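Local coordinates for transcription elongation factor SPT6 (Candida glabrata, PDB 3PJP), which binds the phosphorylated C-terminal repeat domain of RNA polymerase II through its tandem SH2 domain, within a histone chaperone that probably maintains chromatin structure during transcription, at residues D124-N129 against I150-A155; S133-S138 against N186-L191; K165-G170 against N175-T180. All coordinates share one frame; numbering follows the deposited sequence.

All three contacts belong to the second SH2 unit of the tandem and share its sheet, in which strands 134-139, 146-152 and 159-166 are successive neighbours. Contact 1 joins helix 115-128 to strand 146-152; contact 2, with its centre about 13 Å away, sets helix 181-191 against strand 134-139. The two also meet directly through backbone pairing of the neighbouring strands. Contact 3 is about 15 Å from contact 2 and about 27 Å from contact 1, centre to centre. Along the chain the segments of contacts 1 and 2 alternate, and both segments of contact 3 fall between those of contact 2. Early and late parts of the domain are thus tied together around one sheet.

Contact 1 (D124-N129 against I150-A155); sequences DYSKVN and IFKLNA
Ser126, on the last turn of helix 115-128, sits against the outer methylenes of Lys152 at the end of strand 146-152. Its hydroxyl is anti to the backbone N (chi1 -177°), a setting that carries OG off the helix toward the strand, where it lies 3.2 Å from Lys152 CE. The methylene shares in the contact, with Ser126 CB 3.6 Å from Lys152 CD. No hydrogen bond joins the two residues. An oxygen beside a carbon that carries an ammonium group is nevertheless probably favourable electrostatically, and serine is small enough to let helix and chain come this close.

Lys152 reaches the place with its chain straight as far as CE. It then bends at chi4 (79°), so that the aliphatic part runs alongside the helix, where it also touches Ile122, while NZ turns off to bond the backbone O of Ser157. A long residue with an apolar stem and a charged tip suits a partly exposed seam of this sort.

Beyond the strand the chain turns so that Ala155 comes up to the serine. Ser126 OG is 3.7 Å from Ala155 CA and 4.2 Å from Ala155 CB, and the short alanine side chain fits where the helix closes in. Asn154 directs its OD1 to the hydroxyl of Ser157, a bond within the turn that follows the strand. The helix itself finishes with Asn129 N bonded to Tyr125 O at 2.9 Å. This is the helix-on-sheet packing of an SH2 fold, in which a helix packs on one side of the central antiparallel strands.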
loop_
_atom_site.group_PDB
_atom_site.type_symbol
_atom_site.label_atom_id
_atom_site.label_comp_id
_atom_site.label_asym_id
_atom_site.label_seq_id
_atom_site.Cartn_x
_atom_site.Cartn_y
_atom_site.Cartn_z
ATOM N N ASP A 124 -9.905 -24.578 -6.800
ATOM C CA ASP A 124 -9.873 -25.364 -8.028
ATOM C C ASP A 124 -8.478 -25.925 -8.299
ATOM O O ASP A 124 -8.328 -27.109 -8.593
ATOM C CB ASP A 124 -10.350 -24.533 -9.222
ATOM C CG ASP A 124 -11.818 -24.177 -9.133
ATOM O OD1 ASP A 124 -12.527 -24.751 -8.279
ATOM O OD2 ASP A 124 -12.271 -23.323 -9.926
ATOM N N TYR A 125 -7.459 -25.075 -8.196
ATOM C CA TYR A 125 -6.087 -25.509 -8.437
ATOM C C TYR A 125 -5.655 -26.619 -7.482
ATOM O O TYR A 125 -4.974 -27.566 -7.882
ATOM C CB TYR A 125 -5.108 -24.341 -8.338
ATOM C CG TYR A 125 -3.666 -24.774 -8.460
ATOM C CD1 TYR A 125 -2.934 -25.150 -7.339
ATOM C CD2 TYR A 125 -3.036 -24.818 -9.695
ATOM C CE1 TYR A 125 -1.615 -25.553 -7.447
ATOM C CE2 TYR A 125 -1.719 -25.214 -9.813
ATOM C CZ TYR A 125 -1.012 -25.580 -8.687
ATOM O OH TYR A 125 0.300 -25.978 -8.805
ATOM N N SER A 126 -6.035 -26.491 -6.217
ATOM C CA SER A 126 -5.725 -27.520 -5.231
ATOM C C SER A 126 -6.400 -28.840 -5.597
ATOM O O SER A 126 -5.850 -29.913 -5.358
ATOM C CB SER A 126 -6.160 -27.076 -3.837
ATOM O OG SER A 126 -5.807 -28.043 -2.866
ATOM N N LYS A 127 -7.594 -28.751 -6.175
ATOM C CA LYS A 127 -8.332 -29.932 -6.610
ATOM C C LYS A 127 -7.483 -30.751 -7.577
ATOM O O LYS A 127 -7.341 -31.966 -7.427
ATOM C CB LYS A 127 -9.634 -29.514 -7.300
ATOM C CG LYS A 127 -10.824 -30.411 -7.010
ATOM C CD LYS A 127 -11.513 -30.003 -5.717
ATOM C CE LYS A 127 -12.054 -28.584 -5.808
ATOM N NZ LYS A 127 -12.695 -28.150 -4.538
ATOM N N VAL A 128 -6.920 -30.067 -8.565
ATOM C CA VAL A 128 -6.119 -30.699 -9.607
ATOM C C VAL A 128 -4.744 -31.114 -9.099
ATOM O O VAL A 128 -4.235 -32.174 -9.462
ATOM C CB VAL A 128 -5.938 -29.752 -10.809
ATOM C CG1 VAL A 128 -5.019 -30.375 -11.850
ATOM C CG2 VAL A 128 -7.290 -29.395 -11.412
ATOM N N ASN A 129 -4.142 -30.273 -8.262
ATOM C CA ASN A 129 -2.815 -30.547 -7.720
ATOM C C ASN A 129 -2.820 -30.653 -6.199
ATOM O O ASN A 129 -2.309 -29.768 -5.509
ATOM C CB ASN A 129 -1.827 -29.468 -8.166
ATOM C CG ASN A 129 -1.724 -29.365 -9.672
ATOM O OD1 ASN A 129 -2.465 -28.615 -10.307
ATOM N ND2 ASN A 129 -0.807 -30.126 -10.255
ATOM N N ILE A 150 -3.173 -15.178 -0.249
ATOM C CA ILE A 150 -4.107 -16.299 -0.120
ATOM C C ILE A 150 -3.358 -17.562 -0.530
ATOM O O ILE A 150 -2.713 -17.593 -1.582
ATOM C CB ILE A 150 -5.334 -16.099 -1.015
ATOM C CG1 ILE A 150 -5.891 -14.678 -0.837
ATOM C CG2 ILE A 150 -6.404 -17.163 -0.723
ATOM C CD1 ILE A 150 -7.101 -14.370 -1.688
ATOM N N PHE A 151 -3.423 -18.589 0.312
ATOM C CA PHE A 151 -2.576 -19.773 0.143
ATOM C C PHE A 151 -3.201 -21.051 0.694
ATOM O O PHE A 151 -4.086 -21.018 1.544
ATOM C CB PHE A 151 -1.182 -19.552 0.769
ATOM C CG PHE A 151 -1.200 -19.306 2.258
ATOM C CD1 PHE A 151 -0.942 -20.334 3.142
ATOM C CD2 PHE A 151 -1.451 -18.045 2.770
ATOM C CE1 PHE A 151 -0.944 -20.117 4.513
ATOM C CE2 PHE A 151 -1.446 -17.819 4.151
ATOM C CZ PHE A 151 -1.189 -18.869 5.020
ATOM N N LYS A 152 -2.706 -22.176 0.196
ATOM C CA LYS A 152 -3.167 -23.486 0.623
ATOM C C LYS A 152 -2.011 -24.454 0.417
ATOM O O LYS A 152 -1.440 -24.529 -0.676
ATOM C CB LYS A 152 -4.381 -23.889 -0.214
ATOM C CG LYS A 152 -5.112 -25.129 0.245
ATOM C CD LYS A 152 -6.324 -25.375 -0.656
ATOM C CE LYS A 152 -7.080 -26.643 -0.269
ATOM N NZ LYS A 152 -7.940 -26.387 0.906
ATOM N N LEU A 153 -1.656 -25.174 1.478
ATOM C CA LEU A 153 -0.483 -26.042 1.495
ATOM C C LEU A 153 -0.667 -27.321 0.671
ATOM O O LEU A 153 0.246 -27.759 -0.031
ATOM C CB LEU A 153 -0.146 -26.415 2.941
ATOM C CG LEU A 153 1.046 -27.354 3.122
ATOM C CD1 LEU A 153 2.364 -26.616 2.909
ATOM C CD2 LEU A 153 1.009 -28.011 4.494
ATOM N N ASN A 154 -1.848 -27.916 0.779
ATOM C CA ASN A 154 -2.197 -29.119 0.034
ATOM C C ASN A 154 -3.673 -29.410 0.240
ATOM O O ASN A 154 -4.357 -28.688 0.964
ATOM C CB ASN A 154 -1.351 -30.306 0.499
ATOM C CG ASN A 154 -1.456 -30.541 1.992
ATOM O OD1 ASN A 154 -2.550 -30.527 2.559
ATOM N ND2 ASN A 154 -0.315 -30.726 2.643
ATOM N N ALA A 155 -4.162 -30.477 -0.384
ATOM C CA ALA A 155 -5.586 -30.785 -0.346
ATOM C C ALA A 155 -6.109 -31.076 1.067
ATOM O O ALA A 155 -7.292 -30.897 1.346
ATOM C CB ALA A 155 -5.895 -31.953 -1.275
#

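Contact 2 (S133-S138 against N186-L191); sequences SVYYFS and NGFKTL
Tyr135 of strand 134-139 and Phe188 of helix 181-191 face each other with their CA atoms 10.0 Å apart, a spacing that two aromatic side chains fill. Their rings form an edge-to-face pair, centroids 4.9 Å apart, though the planes meet at only 54° and the T is a tilted one. The leading atom is Phe188 CE2, which lies above one face of the tyrosine ring, toward its rim, at 3.6 Å from Tyr135 CG. Phe188 gets there through a roughly trans first torsion (chi1 160°), which sends the ring out from the helix toward the sheet. Phe151 meets the same phenylalanine edge-to-face, making a small aromatic cluster that suits a buried position.

At the surface end, Lys189 stretches out beyond CG to bring CE within 3.7 Å of Tyr135 OH. A water accepts from Lys189 NZ at 3.1 Å and is hydrogen-bonded to Tyr135 OH at 2.7 Å, so tyrosine serves the core with its ring and the solvent boundary with its hydroxyl. Val134 and Tyr136 pack instead on helix 115-128. Alternate strand residues thus serve two helices, the sheet sandwiched between helices that defines the SH2 fold.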
loop_
_atom_site.group_PDB
_atom_site.type_symbol
_atom_site.label_atom_id
_atom_site.label_comp_id
_atom_site.label_asym_id
_atom_site.label_seq_id
_atom_site.Cartn_x
_atom_site.Cartn_y
_atom_site.Cartn_z
ATOM N N SER A 133 1.580 -26.990 -2.950
ATOM C CA SER A 133 1.195 -25.748 -2.302
ATOM C C SER A 133 0.994 -24.681 -3.373
ATOM O O SER A 133 1.583 -24.749 -4.449
ATOM C CB SER A 133 2.269 -25.313 -1.307
ATOM O OG SER A 133 3.500 -25.065 -1.968
ATOM N N VAL A 134 0.154 -23.698 -3.083
ATOM C CA VAL A 134 -0.028 -22.587 -4.002
ATOM C C VAL A 134 -0.267 -21.326 -3.195
ATOM O O VAL A 134 -0.767 -21.387 -2.070
ATOM C CB VAL A 134 -1.188 -22.831 -4.990
ATOM C CG1 VAL A 134 -2.526 -22.810 -4.264
ATOM C CG2 VAL A 134 -1.168 -21.805 -6.111
ATOM N N TYR A 135 0.121 -20.188 -3.758
ATOM C CA TYR A 135 -0.191 -18.902 -3.149
ATOM C C TYR A 135 -0.231 -17.785 -4.184
ATOM O O TYR A 135 0.521 -17.800 -5.162
ATOM C CB TYR A 135 0.785 -18.563 -2.011
ATOM C CG TYR A 135 2.213 -18.241 -2.422
ATOM C CD1 TYR A 135 2.636 -16.925 -2.553
ATOM C CD2 TYR A 135 3.145 -19.252 -2.628
ATOM C CE1 TYR A 135 3.946 -16.623 -2.904
ATOM C CE2 TYR A 135 4.459 -18.957 -2.981
ATOM C CZ TYR A 135 4.847 -17.642 -3.115
ATOM O OH TYR A 135 6.142 -17.339 -3.461
ATOM N N TYR A 136 -1.125 -16.828 -3.959
ATOM C CA TYR A 136 -1.266 -15.662 -4.822
ATOM C C TYR A 136 -1.431 -14.398 -3.994
ATOM O O TYR A 136 -1.891 -14.457 -2.856
ATOM C CB TYR A 136 -2.474 -15.832 -5.737
ATOM C CG TYR A 136 -2.303 -16.954 -6.724
ATOM C CD1 TYR A 136 -1.284 -16.922 -7.665
ATOM C CD2 TYR A 136 -3.157 -18.051 -6.713
ATOM C CE1 TYR A 136 -1.118 -17.956 -8.575
ATOM C CE2 TYR A 136 -3.003 -19.083 -7.617
ATOM C CZ TYR A 136 -1.980 -19.032 -8.543
ATOM O OH TYR A 136 -1.823 -20.061 -9.443
ATOM N N PHE A 137 -1.035 -13.263 -4.571
ATOM C CA PHE A 137 -1.340 -11.948 -4.022
ATOM C C PHE A 137 -2.446 -11.346 -4.868
ATOM O O PHE A 137 -2.511 -11.586 -6.077
ATOM C CB PHE A 137 -0.108 -11.030 -4.093
ATOM C CG PHE A 137 1.087 -11.552 -3.358
ATOM C CD1 PHE A 137 1.208 -11.381 -1.989
ATOM C CD2 PHE A 137 2.099 -12.207 -4.038
ATOM C CE1 PHE A 137 2.314 -11.856 -1.311
ATOM C CE2 PHE A 137 3.210 -12.689 -3.362
ATOM C CZ PHE A 137 3.319 -12.510 -2.005
ATOM N N SER A 138 -3.321 -10.574 -4.230
ATOM C CA SER A 138 -4.332 -9.801 -4.942
ATOM C C SER A 138 -4.636 -8.495 -4.204
ATOM O O SER A 138 -4.280 -8.322 -3.042
ATOM C CB SER A 138 -5.605 -10.638 -5.137
ATOM O OG SER A 138 -6.158 -10.994 -3.888
ATOM N N ASN A 186 9.914 -15.019 0.499
ATOM C CA ASN A 186 10.773 -15.786 1.392
ATOM C C ASN A 186 10.324 -15.662 2.852
ATOM O O ASN A 186 10.349 -16.633 3.596
ATOM C CB ASN A 186 12.243 -15.363 1.247
ATOM C CG ASN A 186 12.849 -15.791 -0.087
ATOM O OD1 ASN A 186 12.328 -16.679 -0.762
ATOM N ND2 ASN A 186 13.962 -15.167 -0.462
ATOM N N GLY A 187 9.928 -14.463 3.258
ATOM C CA GLY A 187 9.444 -14.233 4.609
ATOM C C GLY A 187 8.141 -14.963 4.889
ATOM O O GLY A 187 7.959 -15.529 5.971
ATOM N N PHE A 188 7.230 -14.937 3.919
ATOM C CA PHE A 188 6.006 -15.725 3.979
ATOM C C PHE A 188 6.327 -17.207 4.205
ATOM O O PHE A 188 5.761 -17.848 5.097
ATOM C CB PHE A 188 5.196 -15.513 2.690
ATOM C CG PHE A 188 4.181 -16.587 2.407
ATOM C CD1 PHE A 188 3.133 -16.814 3.280
ATOM C CD2 PHE A 188 4.257 -17.341 1.246
ATOM C CE1 PHE A 188 2.191 -17.785 3.007
ATOM C CE2 PHE A 188 3.321 -18.321 0.969
ATOM C CZ PHE A 188 2.290 -18.541 1.850
ATOM N N LYS A 189 7.237 -17.752 3.407
ATOM C CA LYS A 189 7.565 -19.173 3.527
ATOM C C LYS A 189 8.153 -19.506 4.897
ATOM O O LYS A 189 7.892 -20.577 5.447
ATOM C CB LYS A 189 8.480 -19.629 2.387
ATOM C CG LYS A 189 7.803 -19.569 1.020
ATOM C CD LYS A 189 8.754 -19.918 -0.110
ATOM C CE LYS A 189 8.068 -19.756 -1.460
ATOM N NZ LYS A 189 8.983 -20.042 -2.598
ATOM N N THR A 190 8.907 -18.573 5.464
ATOM C CA THR A 190 9.505 -18.761 6.788
ATOM C C THR A 190 8.410 -18.763 7.868
ATOM O O THR A 190 8.437 -19.567 8.812
ATOM C CB THR A 190 10.583 -17.682 7.047
ATOM O OG1 THR A 190 11.692 -17.907 6.170
ATOM C CG2 THR A 190 11.068 -17.705 8.481
ATOM N N LEU A 191 7.431 -17.881 7.700
ATOM C CA LEU A 191 6.321 -17.759 8.633
ATOM C C LEU A 191 5.378 -18.959 8.575
ATOM O O LEU A 191 4.528 -19.120 9.453
ATOM C CB LEU A 191 5.546 -16.460 8.364
ATOM C CG LEU A 191 6.309 -15.201 8.767
ATOM C CD1 LEU A 191 5.650 -13.957 8.189
ATOM C CD2 LEU A 191 6.432 -15.104 10.290
HETATM O O HOH W 1 7.678 -18.825 -5.181
#

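Contact 3 (K165-G170 against N175-T180); sequences KLTHTG and NYNYPT
Asn177 and Thr167 make the direct hydrogen bond of this contact: Asn177 ND2 donates to Thr167 OG1 over 2.7 Å, at an angle of 146° and nearly in the amide plane. The same hydroxyl accepts from Thr169 N at 3.1 Å, an ST turn, and the backbone closes the loop with Thr167 N bonded to Gly170 O. The side chain of Thr169 crosses that of Asn177 at about a right angle, its OG1 packed 3.0 Å from Asn177 CG.

Weaker CH...O contacts pair the backbones beyond the amide. Gly170 CA comes to 3.2 Å from Tyr178 O, and Pro179 CA to 3.5 Å from Thr169 O. Glycine suits this close approach to the carbonyl, and the backbone angles of Gly170 (phi 160°, psi -149°) by themselves call for it.

Solvent supplies a further link, since one water donates to Asn177 O at 2.9 Å and makes weak bonds to Thr169 O and Thr169 OG1.

Polar atoms and a bare backbone, rather than apolar bulk, therefore join the turn to strand 176-178. Two N-H groups converge on one threonine oxygen, which probably holds the hydroxyl in place and ties the turn to the edge strand leading into helix 181-191.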
loop_
_atom_site.group_PDB
_atom_site.type_symbol
_atom_site.label_atom_id
_atom_site.label_comp_id
_atom_site.label_asym_id
_atom_site.label_seq_id
_atom_site.Cartn_x
_atom_site.Cartn_y
_atom_site.Cartn_z
ATOM N N LYS A 165 0.549 -5.085 3.861
ATOM C CA LYS A 165 0.347 -3.638 3.710
ATOM C C LYS A 165 1.487 -3.026 2.905
ATOM O O LYS A 165 2.666 -3.235 3.205
ATOM C CB LYS A 165 0.232 -2.962 5.083
ATOM C CG LYS A 165 0.224 -1.414 5.038
ATOM C CD LYS A 165 -1.152 -0.840 4.842
ATOM C CE LYS A 165 -1.135 0.673 5.092
ATOM N NZ LYS A 165 -2.466 1.304 4.886
ATOM N N LEU A 166 1.123 -2.286 1.865
ATOM C CA LEU A 166 2.109 -1.557 1.067
ATOM C C LEU A 166 2.598 -0.375 1.884
ATOM O O LEU A 166 1.796 0.446 2.323
ATOM C CB LEU A 166 1.434 -1.039 -0.211
ATOM C CG LEU A 166 2.310 -0.141 -1.087
ATOM C CD1 LEU A 166 3.473 -0.933 -1.645
ATOM C CD2 LEU A 166 1.480 0.490 -2.232
ATOM N N THR A 167 3.908 -0.286 2.103
ATOM C CA THR A 167 4.478 0.909 2.731
ATOM C C THR A 167 5.496 1.551 1.799
ATOM O O THR A 167 5.775 1.037 0.719
ATOM C CB THR A 167 5.160 0.605 4.074
ATOM O OG1 THR A 167 6.422 -0.024 3.827
ATOM C CG2 THR A 167 4.273 -0.298 4.947
ATOM N N HIS A 168 6.040 2.691 2.206
ATOM C CA HIS A 168 7.044 3.349 1.379
ATOM C C HIS A 168 8.398 2.641 1.414
ATOM O O HIS A 168 9.272 2.932 0.604
ATOM C CB HIS A 168 7.186 4.837 1.739
ATOM C CG HIS A 168 7.788 5.097 3.090
ATOM N ND1 HIS A 168 7.081 4.962 4.264
ATOM C CD2 HIS A 168 9.022 5.530 3.444
ATOM C CE1 HIS A 168 7.857 5.281 5.285
ATOM N NE2 HIS A 168 9.038 5.635 4.814
ATOM N N THR A 169 8.558 1.692 2.335
ATOM C CA THR A 169 9.817 0.959 2.452
ATOM C C THR A 169 9.697 -0.494 2.001
ATOM O O THR A 169 10.703 -1.171 1.821
ATOM C CB THR A 169 10.399 1.011 3.882
ATOM O OG1 THR A 169 9.494 0.403 4.809
ATOM C CG2 THR A 169 10.657 2.460 4.303
ATOM N N GLY A 170 8.472 -0.976 1.800
ATOM C CA GLY A 170 8.313 -2.354 1.375
ATOM C C GLY A 170 6.925 -2.883 1.660
ATOM O O GLY A 170 5.954 -2.125 1.678
ATOM N N ASN A 175 5.431 -9.229 10.698
ATOM C CA ASN A 175 6.534 -8.746 11.516
ATOM C C ASN A 175 7.400 -7.686 10.870
ATOM O O ASN A 175 7.695 -6.663 11.487
ATOM C CB ASN A 175 7.396 -9.915 12.047
ATOM C CG ASN A 175 7.975 -10.818 10.935
ATOM O OD1 ASN A 175 8.803 -11.689 11.222
ATOM N ND2 ASN A 175 7.546 -10.627 9.690
ATOM N N TYR A 176 7.796 -7.927 9.624
ATOM C CA TYR A 176 8.757 -7.069 8.960
ATOM C C TYR A 176 8.160 -6.352 7.766
ATOM O O TYR A 176 7.175 -6.799 7.180
ATOM C CB TYR A 176 9.949 -7.880 8.453
ATOM C CG TYR A 176 10.682 -8.698 9.497
ATOM C CD1 TYR A 176 10.731 -8.299 10.833
ATOM C CD2 TYR A 176 11.340 -9.850 9.134
ATOM C CE1 TYR A 176 11.422 -9.062 11.779
ATOM C CE2 TYR A 176 12.021 -10.615 10.066
ATOM C CZ TYR A 176 12.058 -10.210 11.382
ATOM O OH TYR A 176 12.733 -10.974 12.305
ATOM N N ASN A 177 8.805 -5.253 7.404
ATOM C CA ASN A 177 8.532 -4.529 6.184
ATOM C C ASN A 177 9.504 -5.059 5.144
ATOM O O ASN A 177 10.634 -4.577 5.045
ATOM C CB ASN A 177 8.783 -3.045 6.440
ATOM C CG ASN A 177 8.031 -2.171 5.495
ATOM O OD1 ASN A 177 8.153 -2.310 4.282
ATOM N ND2 ASN A 177 7.210 -1.280 6.039
ATOM N N TYR A 178 9.102 -6.083 4.400
ATOM C CA TYR A 178 9.991 -6.729 3.436
ATOM C C TYR A 178 10.263 -5.812 2.246
ATOM O O TYR A 178 9.340 -5.356 1.578
ATOM C CB TYR A 178 9.396 -8.093 3.001
ATOM C CG TYR A 178 9.274 -9.060 4.164
ATOM C CD1 TYR A 178 10.348 -9.854 4.550
ATOM C CD2 TYR A 178 8.095 -9.147 4.904
ATOM C CE1 TYR A 178 10.252 -10.721 5.622
ATOM C CE2 TYR A 178 7.989 -10.020 5.996
ATOM C CZ TYR A 178 9.080 -10.800 6.346
ATOM O OH TYR A 178 9.018 -11.679 7.411
ATOM N N PRO A 179 11.545 -5.508 1.989
ATOM C CA PRO A 179 11.800 -4.425 1.028
ATOM C C PRO A 179 11.589 -4.779 -0.444
ATOM O O PRO A 179 11.510 -3.855 -1.268
ATOM C CB PRO A 179 13.276 -4.081 1.268
ATOM C CG PRO A 179 13.597 -4.640 2.632
ATOM C CD PRO A 179 12.742 -5.859 2.774
ATOM N N THR A 180 11.547 -6.066 -0.772
ATOM C CA THR A 180 11.314 -6.522 -2.143
ATOM C C THR A 180 10.281 -7.652 -2.157
ATOM O O THR A 180 10.012 -8.271 -1.124
ATOM C CB THR A 180 12.571 -7.095 -2.781
ATOM O OG1 THR A 180 12.915 -8.324 -2.124
ATOM C CG2 THR A 180 13.730 -6.105 -2.679
HETATM O O HOH W 2 11.781 -1.942 4.855
#